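PDB 4GAX: amorpha-4,11-diene synthase from Artemisia annua, which probably cyclises farnesyl diphosphate to a sesquiterpene, the crystallised chain being a mutant of an alpha-bisabolol synthase. Local coordinates for residues R128-F133 and Y511-K515; I227-E231 and I241-K245; Q261-W265 and I303-K307; N273-Y277 and Y349-I353; E407-S411 and I454-R458. One frame throughout, in Å; residues are numbered along the deposited sequence.

Interaction 1 of 5, residues R128-F133 and Y511-K515; sequences RKQGYF and YLITK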
# COMPACT_ATOMS: atom_id res chain seq x y z
N ARG A 128 1.83 17.60 1.44
CA ARG A 128 0.74 16.74 1.90
C ARG A 128 1.19 15.29 2.07
O ARG A 128 0.76 14.62 2.99
CB ARG A 128 -0.48 16.82 0.95
CG ARG A 128 -1.28 18.12 1.14
CD ARG A 128 -2.73 18.00 0.66
NE ARG A 128 -3.49 19.21 1.03
CZ ARG A 128 -4.76 19.42 0.69
NH1 ARG A 128 -5.41 18.49 0.02
NH2 ARG A 128 -5.36 20.56 1.02
N LYS A 129 2.05 14.82 1.18
CA LYS A 129 2.61 13.47 1.32
C LYS A 129 3.37 13.35 2.65
O LYS A 129 3.37 12.30 3.28
CB LYS A 129 3.52 13.15 0.14
CG LYS A 129 4.26 11.80 0.19
CD LYS A 129 5.04 11.56 -1.12
CE LYS A 129 5.92 10.29 -1.05
NZ LYS A 129 5.35 9.25 -0.15
N GLN A 130 3.98 14.45 3.08
CA GLN A 130 4.75 14.47 4.32
C GLN A 130 3.83 14.60 5.53
O GLN A 130 4.25 14.48 6.69
CB GLN A 130 5.78 15.62 4.27
CG GLN A 130 6.85 15.62 5.36
CD GLN A 130 7.82 14.46 5.26
OE1 GLN A 130 7.80 13.68 4.30
NE2 GLN A 130 8.70 14.35 6.26
N GLY A 131 2.54 14.81 5.27
CA GLY A 131 1.59 14.92 6.36
C GLY A 131 1.22 16.36 6.71
O GLY A 131 0.46 16.59 7.65
N TYR A 132 1.77 17.34 5.98
CA TYR A 132 1.42 18.74 6.27
C TYR A 132 0.16 19.12 5.49
O TYR A 132 0.18 19.14 4.25
CB TYR A 132 2.55 19.70 5.87
CG TYR A 132 3.85 19.47 6.59
CD1 TYR A 132 5.00 19.11 5.90
CD2 TYR A 132 3.95 19.63 7.98
CE1 TYR A 132 6.22 18.89 6.56
CE2 TYR A 132 5.15 19.42 8.64
CZ TYR A 132 6.28 19.05 7.93
OH TYR A 132 7.47 18.85 8.59
N PHE A 133 -0.91 19.44 6.20
CA PHE A 133 -2.21 19.74 5.58
C PHE A 133 -2.21 21.17 5.02
O PHE A 133 -2.99 22.03 5.43
CB PHE A 133 -3.34 19.54 6.60
CG PHE A 133 -4.71 19.32 5.99
CD1 PHE A 133 -5.72 18.74 6.75
CD2 PHE A 133 -4.99 19.70 4.68
CE1 PHE A 133 -6.99 18.54 6.22
CE2 PHE A 133 -6.26 19.50 4.15
CZ PHE A 133 -7.26 18.93 4.92
N TYR A 511 -5.74 10.77 6.45
CA TYR A 511 -4.28 10.68 6.44
C TYR A 511 -3.62 11.99 6.87
O TYR A 511 -2.62 11.99 7.59
CB TYR A 511 -3.80 10.30 5.04
CG TYR A 511 -2.31 10.31 4.83
CD1 TYR A 511 -1.52 9.23 5.20
CD2 TYR A 511 -1.69 11.40 4.22
CE1 TYR A 511 -0.12 9.24 4.99
CE2 TYR A 511 -0.30 11.42 4.01
CZ TYR A 511 0.47 10.34 4.39
OH TYR A 511 1.84 10.37 4.14
N LEU A 512 -4.19 13.11 6.43
CA LEU A 512 -3.62 14.43 6.71
C LEU A 512 -3.94 14.90 8.11
O LEU A 512 -3.27 15.79 8.65
CB LEU A 512 -4.15 15.45 5.69
CG LEU A 512 -3.68 15.17 4.25
CD1 LEU A 512 -4.52 15.95 3.24
CD2 LEU A 512 -2.21 15.54 4.08
N ILE A 513 -4.96 14.30 8.71
CA ILE A 513 -5.47 14.72 10.01
C ILE A 513 -5.00 13.80 11.15
O ILE A 513 -5.11 14.14 12.33
CB ILE A 513 -7.03 14.76 9.94
CG1 ILE A 513 -7.54 16.12 10.36
CG2 ILE A 513 -7.68 13.58 10.66
CD1 ILE A 513 -7.10 17.18 9.43
N THR A 514 -4.47 12.63 10.81
CA THR A 514 -4.09 11.68 11.85
C THR A 514 -2.65 11.87 12.34
O THR A 514 -1.69 11.65 11.58
CB THR A 514 -4.33 10.23 11.40
OG1 THR A 514 -5.69 10.10 10.94
CG2 THR A 514 -4.12 9.28 12.57
N LYS A 515 -2.50 12.27 13.61
CA LYS A 515 -1.19 12.56 14.18
C LYS A 515 -0.82 11.67 15.38
O LYS A 515 0.32 11.72 15.84
CB LYS A 515 -1.13 14.03 14.66
CG LYS A 515 -1.53 15.06 13.62
CD LYS A 515 -0.63 14.99 12.39
CE LYS A 515 -1.19 15.90 11.30
NZ LYS A 515 -0.43 15.76 10.03
O HOH W 1 3.39 8.56 2.35
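Tyr511 reaches the end of helix 120-129 with its hydroxyl: OH donates to the carbonyl O of Lys129 over 2.6 Å, tilted 25° from the plane of that carbonyl. With CG anti to the backbone N (chi1 174°), the ring extends across the contact with its edge foremost, and CE2 comes 3.5 Å from Arg128 O. Next to it, Leu512 is the residue most buried by the contact, with 107 Å² lost to the other segment. Its CD2 packs against Arg128 O and CB, its CD1 lies 3.8 Å from Arg128 CD, and its CB sits over a face of the Phe133 ring as a CH-pi contact, 4.1 Å from the centroid. Ile513 takes the rim of the same ring, with CD1 3.4 Å from Phe133 CD1 and near the ring plane. Lys515 folds back so that NZ donates to Leu512 O at 3.2 Å from above the carbonyl plane, while Gly131 O lies 2.7 Å from the same NZ.

The second shell sets these groups. Gly131, with positive phi, closes the helix in a Schellman motif, a conformation suited to glycine, after which the chain leads on to Phe133. Phe133 CE2 lies over a face of the Arg128 guanidinium, whose salt bridge to Glu174 and bonds to the carbonyls of Val134 and Met169 probably limit its movement. The Tyr511 hydroxyl also receives hydrogens from a water and Arg519 NH1, consistent with a fixed orientation. The contact thus ties the end of helix 120-129, in the N-terminal domain, to the end of helix 489-513, with helices 97-111 and 519-535 packed alongside.

Interaction 2 of 5, residues I227-E231 and I241-K245; sequences IPFYE and IKLAK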
# COMPACT_ATOMS: atom_id res chain seq x y z
N ILE A 227 12.50 4.75 -12.81
CA ILE A 227 13.92 4.64 -13.04
C ILE A 227 14.28 4.72 -14.54
O ILE A 227 15.07 5.59 -14.93
CB ILE A 227 14.52 3.39 -12.33
CG1 ILE A 227 14.61 3.65 -10.82
CG2 ILE A 227 15.90 3.09 -12.89
CD1 ILE A 227 15.02 2.41 -10.01
N PRO A 228 13.67 3.88 -15.40
CA PRO A 228 14.02 3.98 -16.82
C PRO A 228 13.59 5.30 -17.46
O PRO A 228 14.31 5.80 -18.33
CB PRO A 228 13.24 2.82 -17.47
CG PRO A 228 12.10 2.55 -16.52
CD PRO A 228 12.70 2.78 -15.15
N PHE A 229 12.44 5.84 -17.08
CA PHE A 229 12.04 7.12 -17.63
C PHE A 229 13.08 8.18 -17.24
O PHE A 229 13.50 8.99 -18.08
CB PHE A 229 10.64 7.55 -17.18
CG PHE A 229 10.30 8.98 -17.54
CD1 PHE A 229 9.89 9.30 -18.82
CD2 PHE A 229 10.43 9.99 -16.60
CE1 PHE A 229 9.61 10.61 -19.17
CE2 PHE A 229 10.15 11.31 -16.94
CZ PHE A 229 9.73 11.61 -18.23
N TYR A 230 13.51 8.17 -15.98
CA TYR A 230 14.45 9.19 -15.51
C TYR A 230 15.78 9.05 -16.26
O TYR A 230 16.37 10.04 -16.70
CB TYR A 230 14.67 9.09 -13.99
CG TYR A 230 15.52 10.20 -13.41
CD1 TYR A 230 14.99 11.47 -13.18
CD2 TYR A 230 16.86 9.99 -13.11
CE1 TYR A 230 15.78 12.50 -12.64
CE2 TYR A 230 17.66 11.01 -12.58
CZ TYR A 230 17.11 12.25 -12.34
OH TYR A 230 17.91 13.26 -11.83
N GLU A 231 16.23 7.81 -16.43
CA GLU A 231 17.53 7.55 -17.01
C GLU A 231 17.61 8.07 -18.43
O GLU A 231 18.69 8.46 -18.89
CB GLU A 231 17.84 6.04 -16.96
CG GLU A 231 19.20 5.69 -17.57
CD GLU A 231 19.58 4.23 -17.37
OE1 GLU A 231 18.68 3.37 -17.26
OE2 GLU A 231 20.80 3.95 -17.31
N ILE A 241 20.82 8.50 -10.79
CA ILE A 241 20.37 7.32 -11.51
C ILE A 241 21.30 6.14 -11.27
O ILE A 241 20.84 5.00 -11.14
CB ILE A 241 20.15 7.57 -13.04
CG1 ILE A 241 19.39 6.38 -13.66
CG2 ILE A 241 21.48 7.77 -13.76
CD1 ILE A 241 18.04 6.12 -13.00
N LYS A 242 22.60 6.41 -11.17
CA LYS A 242 23.55 5.33 -10.89
C LYS A 242 23.26 4.70 -9.54
O LYS A 242 23.20 3.46 -9.40
CB LYS A 242 24.98 5.85 -10.93
CG LYS A 242 26.02 4.74 -10.85
CD LYS A 242 27.42 5.31 -10.75
CE LYS A 242 28.46 4.23 -11.01
NZ LYS A 242 29.83 4.71 -10.67
N LEU A 243 23.06 5.55 -8.54
CA LEU A 243 22.73 5.10 -7.20
C LEU A 243 21.39 4.38 -7.14
O LEU A 243 21.26 3.33 -6.48
CB LEU A 243 22.69 6.31 -6.26
CG LEU A 243 22.28 6.04 -4.81
CD1 LEU A 243 23.20 5.01 -4.17
CD2 LEU A 243 22.29 7.33 -4.03
N ALA A 244 20.39 4.94 -7.81
CA ALA A 244 19.05 4.35 -7.76
C ALA A 244 19.03 2.92 -8.32
O ALA A 244 18.30 2.06 -7.82
CB ALA A 244 18.03 5.23 -8.52
N LYS A 245 19.82 2.68 -9.35
CA LYS A 245 19.80 1.36 -9.98
C LYS A 245 20.58 0.34 -9.16
O LYS A 245 20.16 -0.81 -9.04
CB LYS A 245 20.35 1.43 -11.41
CG LYS A 245 19.48 2.23 -12.37
CD LYS A 245 20.22 2.39 -13.73
CE LYS A 245 19.69 1.43 -14.78
NZ LYS A 245 20.49 1.49 -16.05
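An antiparallel helical hairpin, formed by helices 219-232 and 238-269, brings Ile241 against Ile227, Tyr230 and Glu231. The short segments lie 10.5 Å apart at their axes, with N-to-C directions 160° from each other. Ile241 is the apolar wedge: with CG1 anti to the backbone N (chi1 -168°), the branch reaches the other helix and CD1 comes 3.7 Å from Ile227 CG2. The same methyl lies at the edge of the Tyr230 ring, 4.0 Å from CD2, while CG1 rests on Glu231 CB. Ile227 CG2 meets a second partner, Lys245 CG, also at 3.7 Å.

Beside these apolar contacts the pair Glu231 and Lys245 closes the interface. Their chains cross at about a right angle. Lys245 bends at its third torsion (chi3 102°) and delivers NZ to Glu231 OE2 at 2.8 Å, on the syn side, with a weaker bond to OE1 at 2.9 Å. Ser562 O near the C-terminus takes another hydrogen, so the same ammonium links the hairpin to the chain end. The Tyr230 hydroxyl accepts a hydrogen bond from the backbone N of Asn237. Apolar contacts between the helices and an ion pair alongside make this a compact example of the antiparallel alpha-hairpin.

Interaction 3 of 5, residues Q261-W265 and I303-K307; sequences QLSKW and IFLAK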
# COMPACT_ATOMS: atom_id res chain seq x y z
N GLN A 261 13.09 -17.24 2.55
CA GLN A 261 12.83 -17.67 3.91
C GLN A 261 11.35 -18.00 4.09
O GLN A 261 10.99 -19.00 4.69
CB GLN A 261 13.27 -16.58 4.90
CG GLN A 261 14.76 -16.31 4.86
CD GLN A 261 15.16 -15.04 5.60
OE1 GLN A 261 16.05 -14.31 5.16
NE2 GLN A 261 14.51 -14.77 6.72
N LEU A 262 10.48 -17.16 3.54
CA LEU A 262 9.04 -17.42 3.61
C LEU A 262 8.64 -18.66 2.84
O LEU A 262 7.73 -19.38 3.27
CB LEU A 262 8.26 -16.21 3.11
CG LEU A 262 8.19 -15.11 4.17
CD1 LEU A 262 7.85 -13.78 3.50
CD2 LEU A 262 7.15 -15.48 5.24
N SER A 263 9.31 -18.90 1.72
CA SER A 263 9.01 -20.05 0.88
C SER A 263 9.36 -21.33 1.61
O SER A 263 8.62 -22.31 1.51
CB SER A 263 9.75 -19.98 -0.46
OG SER A 263 9.33 -18.83 -1.19
N LYS A 264 10.46 -21.32 2.36
CA LYS A 264 10.88 -22.52 3.11
C LYS A 264 9.91 -22.82 4.25
O LYS A 264 9.49 -23.96 4.43
CB LYS A 264 12.30 -22.36 3.67
CG LYS A 264 13.37 -22.81 2.70
CD LYS A 264 14.70 -22.11 2.97
CE LYS A 264 15.54 -22.06 1.70
NZ LYS A 264 16.87 -21.43 1.94
N TRP A 265 9.59 -21.77 5.01
CA TRP A 265 8.58 -21.84 6.06
C TRP A 265 7.26 -22.41 5.55
O TRP A 265 6.69 -23.32 6.16
CB TRP A 265 8.35 -20.43 6.59
CG TRP A 265 7.26 -20.27 7.64
CD1 TRP A 265 7.38 -20.49 8.99
CD2 TRP A 265 5.92 -19.78 7.42
NE1 TRP A 265 6.18 -20.20 9.62
CE2 TRP A 265 5.28 -19.76 8.68
CE3 TRP A 265 5.21 -19.37 6.29
CZ2 TRP A 265 3.96 -19.33 8.84
CZ3 TRP A 265 3.90 -18.95 6.44
CH2 TRP A 265 3.28 -18.93 7.71
N ILE A 303 8.33 -9.98 6.90
CA ILE A 303 8.29 -11.45 6.98
C ILE A 303 7.16 -11.88 7.91
O ILE A 303 6.39 -12.79 7.59
CB ILE A 303 9.64 -12.02 7.44
CG1 ILE A 303 10.65 -11.88 6.29
CG2 ILE A 303 9.49 -13.49 7.85
CD1 ILE A 303 12.10 -12.19 6.70
N PHE A 304 7.03 -11.21 9.05
CA PHE A 304 5.97 -11.56 10.01
C PHE A 304 4.59 -11.29 9.40
O PHE A 304 3.67 -12.09 9.55
CB PHE A 304 6.12 -10.77 11.31
CG PHE A 304 5.11 -11.15 12.35
CD1 PHE A 304 5.07 -12.45 12.83
CD2 PHE A 304 4.17 -10.23 12.79
CE1 PHE A 304 4.10 -12.84 13.78
CE2 PHE A 304 3.20 -10.61 13.74
CZ PHE A 304 3.18 -11.91 14.24
N LEU A 305 4.45 -10.15 8.73
CA LEU A 305 3.18 -9.76 8.15
C LEU A 305 2.77 -10.76 7.08
O LEU A 305 1.61 -11.16 6.99
CB LEU A 305 3.26 -8.35 7.57
CG LEU A 305 2.05 -7.79 6.80
CD1 LEU A 305 0.80 -7.74 7.66
CD2 LEU A 305 2.39 -6.36 6.28
N ALA A 306 3.74 -11.21 6.29
CA ALA A 306 3.46 -12.20 5.26
C ALA A 306 2.93 -13.49 5.90
O ALA A 306 1.97 -14.08 5.40
CB ALA A 306 4.72 -12.49 4.44
N LYS A 307 3.55 -13.92 7.00
CA LYS A 307 3.07 -15.11 7.71
C LYS A 307 1.64 -14.93 8.21
O LYS A 307 0.81 -15.83 8.08
CB LYS A 307 3.99 -15.45 8.87
CG LYS A 307 5.40 -15.85 8.40
CD LYS A 307 6.34 -16.07 9.60
CE LYS A 307 7.72 -16.58 9.14
NZ LYS A 307 8.63 -16.81 10.31
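Lys307 NZ makes the polar contact of this interface through a pi system rather than a hydrogen bond: it stands over a face of Trp265, 4.4 Å from the centroid of the five-membered ring and 23° off the ring normal, a cation-pi contact. The rest of the lysine lies along the same face. CG sits almost directly above the six-membered ring, 3.7 Å from its centroid and 7° off the normal, and CB is 3.7 Å from Trp265 CH2. Because the chain is extended beyond CG, its methylenes run from the benzene part of the indole toward the pyrrole part, where CE nears CD1.

Leu262 backs the lysine, with CD2 3.6 Å from Lys307 CG. Its other methyl, CD1, lies 3.5 Å from Ala306 CB. Toward the exposed side, Gln261 brings NE2 to 3.5 Å from Ile303 CD1, the two chains crossing at about a right angle.

Segments 261-265 and 303-307, on helices 238-269 and 299-322, run 35° apart. Trp265 also touches Leu356 and Thr360 of helix 351-370, and Leu262 reaches Tyr286, so the interface is part of a larger helical bundle. No hydrogen bond crosses between the segments. Their cohesion rests on dispersion along an aliphatic chain and an aromatic face, to which the ammonium probably adds an electrostatic term.

Interaction 4 of 5, residues N273-Y277 and Y349-I353; sequences NNAPY and YMKPI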
# COMPACT_ATOMS: atom_id res chain seq x y z
N ASN A 273 -1.22 -31.12 1.81
CA ASN A 273 -1.58 -32.20 2.72
C ASN A 273 -2.27 -31.74 4.00
O ASN A 273 -3.20 -32.38 4.48
CB ASN A 273 -0.35 -33.04 3.07
CG ASN A 273 0.08 -33.93 1.93
OD1 ASN A 273 -0.75 -34.45 1.18
ND2 ASN A 273 1.39 -34.11 1.78
N ASN A 274 -1.81 -30.62 4.55
CA ASN A 274 -2.27 -30.19 5.87
C ASN A 274 -3.41 -29.17 5.84
O ASN A 274 -4.01 -28.86 6.87
CB ASN A 274 -1.08 -29.66 6.69
CG ASN A 274 -0.10 -30.75 7.04
OD1 ASN A 274 -0.47 -31.78 7.61
ND2 ASN A 274 1.17 -30.56 6.67
N ALA A 275 -3.71 -28.67 4.64
CA ALA A 275 -4.88 -27.80 4.45
C ALA A 275 -5.36 -27.85 3.00
O ALA A 275 -5.29 -26.85 2.28
CB ALA A 275 -4.54 -26.37 4.84
N PRO A 276 -5.86 -29.01 2.56
CA PRO A 276 -6.16 -29.18 1.14
C PRO A 276 -7.37 -28.35 0.69
O PRO A 276 -7.60 -28.16 -0.51
CB PRO A 276 -6.45 -30.68 1.01
CG PRO A 276 -6.99 -31.05 2.36
CD PRO A 276 -6.25 -30.20 3.36
N TYR A 277 -8.13 -27.86 1.66
CA TYR A 277 -9.24 -26.96 1.38
C TYR A 277 -8.75 -25.57 0.94
O TYR A 277 -9.49 -24.82 0.30
CB TYR A 277 -10.12 -26.83 2.62
CG TYR A 277 -9.36 -26.43 3.85
CD1 TYR A 277 -9.11 -25.09 4.12
CD2 TYR A 277 -8.88 -27.38 4.74
CE1 TYR A 277 -8.41 -24.71 5.23
CE2 TYR A 277 -8.17 -27.00 5.87
CZ TYR A 277 -7.95 -25.67 6.10
OH TYR A 277 -7.25 -25.27 7.21
N TYR A 349 -9.06 -31.94 11.39
CA TYR A 349 -8.52 -31.19 10.27
C TYR A 349 -8.04 -29.78 10.63
O TYR A 349 -7.30 -29.15 9.86
CB TYR A 349 -9.52 -31.14 9.10
CG TYR A 349 -10.64 -30.13 9.27
CD1 TYR A 349 -10.55 -28.86 8.72
CD2 TYR A 349 -11.80 -30.47 9.95
CE1 TYR A 349 -11.57 -27.95 8.86
CE2 TYR A 349 -12.83 -29.56 10.10
CZ TYR A 349 -12.71 -28.30 9.55
OH TYR A 349 -13.74 -27.38 9.68
N MET A 350 -8.46 -29.27 11.78
CA MET A 350 -8.08 -27.91 12.18
C MET A 350 -6.80 -27.90 13.01
O MET A 350 -6.25 -26.83 13.31
CB MET A 350 -9.21 -27.25 12.98
CG MET A 350 -10.45 -26.92 12.17
SD MET A 350 -11.85 -26.61 13.26
CE MET A 350 -12.86 -25.55 12.20
N LYS A 351 -6.32 -29.08 13.39
CA LYS A 351 -5.11 -29.17 14.21
C LYS A 351 -3.85 -28.56 13.57
O LYS A 351 -3.16 -27.77 14.22
CB LYS A 351 -4.87 -30.61 14.69
CG LYS A 351 -5.96 -31.14 15.64
CD LYS A 351 -5.57 -32.49 16.25
CE LYS A 351 -6.53 -32.86 17.38
NZ LYS A 351 -6.03 -34.01 18.19
N PRO A 352 -3.55 -28.90 12.29
CA PRO A 352 -2.31 -28.34 11.74
C PRO A 352 -2.30 -26.82 11.69
O PRO A 352 -1.26 -26.19 11.87
CB PRO A 352 -2.27 -28.90 10.31
CG PRO A 352 -3.11 -30.16 10.37
CD PRO A 352 -4.21 -29.84 11.36
N ILE A 353 -3.46 -26.23 11.45
CA ILE A 353 -3.54 -24.79 11.27
C ILE A 353 -3.45 -24.12 12.64
O ILE A 353 -2.86 -23.05 12.78
CB ILE A 353 -4.85 -24.37 10.54
CG1 ILE A 353 -4.95 -25.07 9.18
CG2 ILE A 353 -4.91 -22.85 10.37
CD1 ILE A 353 -5.37 -26.57 9.20
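Asn274 and Pro352 bring the backbones together, their CA atoms 6.2 Å apart where the chain leaves helix 271-274 near the start of helix 351-370. Ala275 is the first residue to abandon helical angles, and the chain then turns so that Tyr277 points back across the gap. The Tyr277 side chain takes the position between the backbone N and the carbonyl carbon (chi1 54°), which carries its hydroxyl to Ile353. There OH lies 3.0 Å from both CG1 and CD1 of Ile353, distances too short to be trusted. The hydroxyl is buried and has no hydrogen-bonding partner in the model. Tyr349 adopts the same kind of first torsion, and its CD1 is 4.2 Å from Tyr277 CE2, which approaches the edge of the Tyr349 ring.

Nearby, Asn274 CB rests on Pro352 CB at 3.9 Å, while Asn274 O lies 3.5 Å from Ile353 CD1. Asn274 ND2 bonds to Phe269 O at the end of the preceding helix 238-269. Tyr349 OH is hydrogen-bonded to Glu327 OE1 of helix 325-337. Helix 299-322 touches both segments through Tyr322, which meets the two tyrosine rings, edge-to-face with Tyr349, and through Ile318.

Interaction 5 of 5, residues E407-S411 and I454-R458; sequences EELDS and ILGRR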
# COMPACT_ATOMS: atom_id res chain seq x y z
N GLU A 407 -25.77 -1.87 7.86
CA GLU A 407 -25.04 -1.22 8.93
C GLU A 407 -23.95 -2.18 9.35
O GLU A 407 -22.76 -1.85 9.36
CB GLU A 407 -25.96 -0.95 10.13
CG GLU A 407 -27.20 -0.10 9.83
CD GLU A 407 -28.40 -0.93 9.41
OE1 GLU A 407 -28.92 -1.70 10.25
OE2 GLU A 407 -28.82 -0.82 8.24
N GLU A 408 -24.37 -3.40 9.67
CA GLU A 408 -23.49 -4.47 10.11
C GLU A 408 -22.59 -5.02 9.00
O GLU A 408 -21.42 -5.30 9.24
CB GLU A 408 -24.32 -5.60 10.73
CG GLU A 408 -24.81 -5.31 12.14
CD GLU A 408 -26.09 -6.05 12.49
OE1 GLU A 408 -26.27 -6.41 13.68
OE2 GLU A 408 -26.93 -6.26 11.59
N LEU A 409 -23.13 -5.15 7.79
CA LEU A 409 -22.38 -5.73 6.68
C LEU A 409 -21.22 -4.84 6.23
O LEU A 409 -20.36 -5.27 5.46
CB LEU A 409 -23.31 -6.07 5.51
CG LEU A 409 -22.89 -7.17 4.52
CD1 LEU A 409 -22.30 -6.58 3.24
CD2 LEU A 409 -21.92 -8.15 5.17
N ASP A 410 -21.20 -3.60 6.71
CA ASP A 410 -20.08 -2.70 6.48
C ASP A 410 -19.23 -2.60 7.75
O ASP A 410 -18.00 -2.49 7.68
CB ASP A 410 -20.59 -1.31 6.08
CG ASP A 410 -20.29 -0.97 4.63
OD1 ASP A 410 -20.93 -0.04 4.08
OD2 ASP A 410 -19.43 -1.64 4.03
N SER A 411 -19.90 -2.65 8.89
CA SER A 411 -19.27 -2.55 10.20
C SER A 411 -18.44 -3.79 10.54
O SER A 411 -17.25 -3.70 10.82
CB SER A 411 -20.33 -2.27 11.27
OG SER A 411 -19.96 -2.76 12.55
N ILE A 454 -14.41 -0.24 4.00
CA ILE A 454 -15.51 -0.01 3.07
C ILE A 454 -15.01 0.03 1.62
O ILE A 454 -15.61 -0.57 0.72
CB ILE A 454 -16.24 1.32 3.36
CG1 ILE A 454 -16.91 1.29 4.73
CG2 ILE A 454 -17.29 1.60 2.29
CD1 ILE A 454 -17.62 2.59 5.08
N LEU A 455 -13.90 0.73 1.40
CA LEU A 455 -13.30 0.83 0.07
C LEU A 455 -12.92 -0.56 -0.46
O LEU A 455 -13.13 -0.86 -1.63
CB LEU A 455 -12.05 1.72 0.13
CG LEU A 455 -11.21 1.83 -1.15
CD1 LEU A 455 -12.02 2.38 -2.31
CD2 LEU A 455 -10.01 2.72 -0.90
N GLY A 456 -12.35 -1.38 0.42
CA GLY A 456 -11.97 -2.74 0.07
C GLY A 456 -13.16 -3.55 -0.39
O GLY A 456 -13.06 -4.32 -1.36
N ARG A 457 -14.29 -3.39 0.29
CA ARG A 457 -15.51 -4.07 -0.08
C ARG A 457 -16.01 -3.55 -1.42
O ARG A 457 -16.43 -4.33 -2.27
CB ARG A 457 -16.57 -3.90 1.01
CG ARG A 457 -17.71 -4.89 0.94
CD ARG A 457 -18.76 -4.60 2.02
NE ARG A 457 -19.07 -3.17 2.10
CZ ARG A 457 -19.80 -2.51 1.20
NH1 ARG A 457 -20.30 -3.14 0.15
NH2 ARG A 457 -20.02 -1.21 1.36
N ARG A 458 -15.97 -2.23 -1.61
CA ARG A 458 -16.44 -1.63 -2.86
C ARG A 458 -15.57 -2.05 -4.04
O ARG A 458 -16.08 -2.36 -5.12
CB ARG A 458 -16.48 -0.10 -2.79
CG ARG A 458 -17.35 0.48 -1.67
CD ARG A 458 -18.83 0.37 -1.98
NE ARG A 458 -19.65 0.73 -0.82
CZ ARG A 458 -20.97 0.82 -0.83
NH1 ARG A 458 -21.65 0.60 -1.95
NH2 ARG A 458 -21.62 1.15 0.28
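The guanidinium of Arg457 takes Asp410 OD2 at its edge, near its plane, while Leu409 O approaches obliquely. Arg458 NH2 is also at that edge, but as donor facing donor, not a bond, and its closeness is doubtful. The Arg458 guanidinium has Arg457 NH1 over one face, 4.0 Å above its plane and offset toward the rim, and Ile454 CG2 at its edge. These groups join two helices of the terpene synthase alpha fold, 407-416 and 447-461, whose short segments run at 101° to each other.

The salt bridge is lopsided. Both NE and NH2 of Arg457 address the single oxygen OD2 of Asp410, and both bonds are well off straight: the NE bond is very short at 2.5 Å, so its length is doubtful, and the NH2 bond, 2.8 Å, is weak. The carboxylate and guanidinium planes stand 56° apart, so this is no flat, two-oxygen pairing. A bend at the third torsion of Arg457 (chi3 45°) folds the guanidinium toward the aspartate. Asp410 OD1 lies 4.0 Å from Arg458 NH2, beyond a salt bridge, and the combined positive charge would be expected to favour an ionised carboxylate.

Carbon atoms complete the contact: Ile454 CG1 lies 3.9 Å from Asp410 OD2, and Arg457 CD 3.9 Å from Leu409 O, a buried carbonyl oxygen with no partner in the model.

How the interactions relate
Interaction 1 closes the longest loop of the chain among the five, and the others are nested inside it. Interactions 2 and 3 share helix 238-269 but lie about 30 Å apart between centres. Interactions 3 and 4 alternate along the chain and come closest in space, about 18 Å between centres and about 9 Å at the nearest atoms. Helix 299-322, which forms part of interaction 3 and touches interaction 4, carries the sequence DDIYD, consistent with the aspartate-rich metal-binding motif of this family. Helix 447-461 of interaction 5 ends in the sequence ND, consistent with the start of the second metal motif. Interactions 1 and 5 are about 11 Å apart at their nearest atoms.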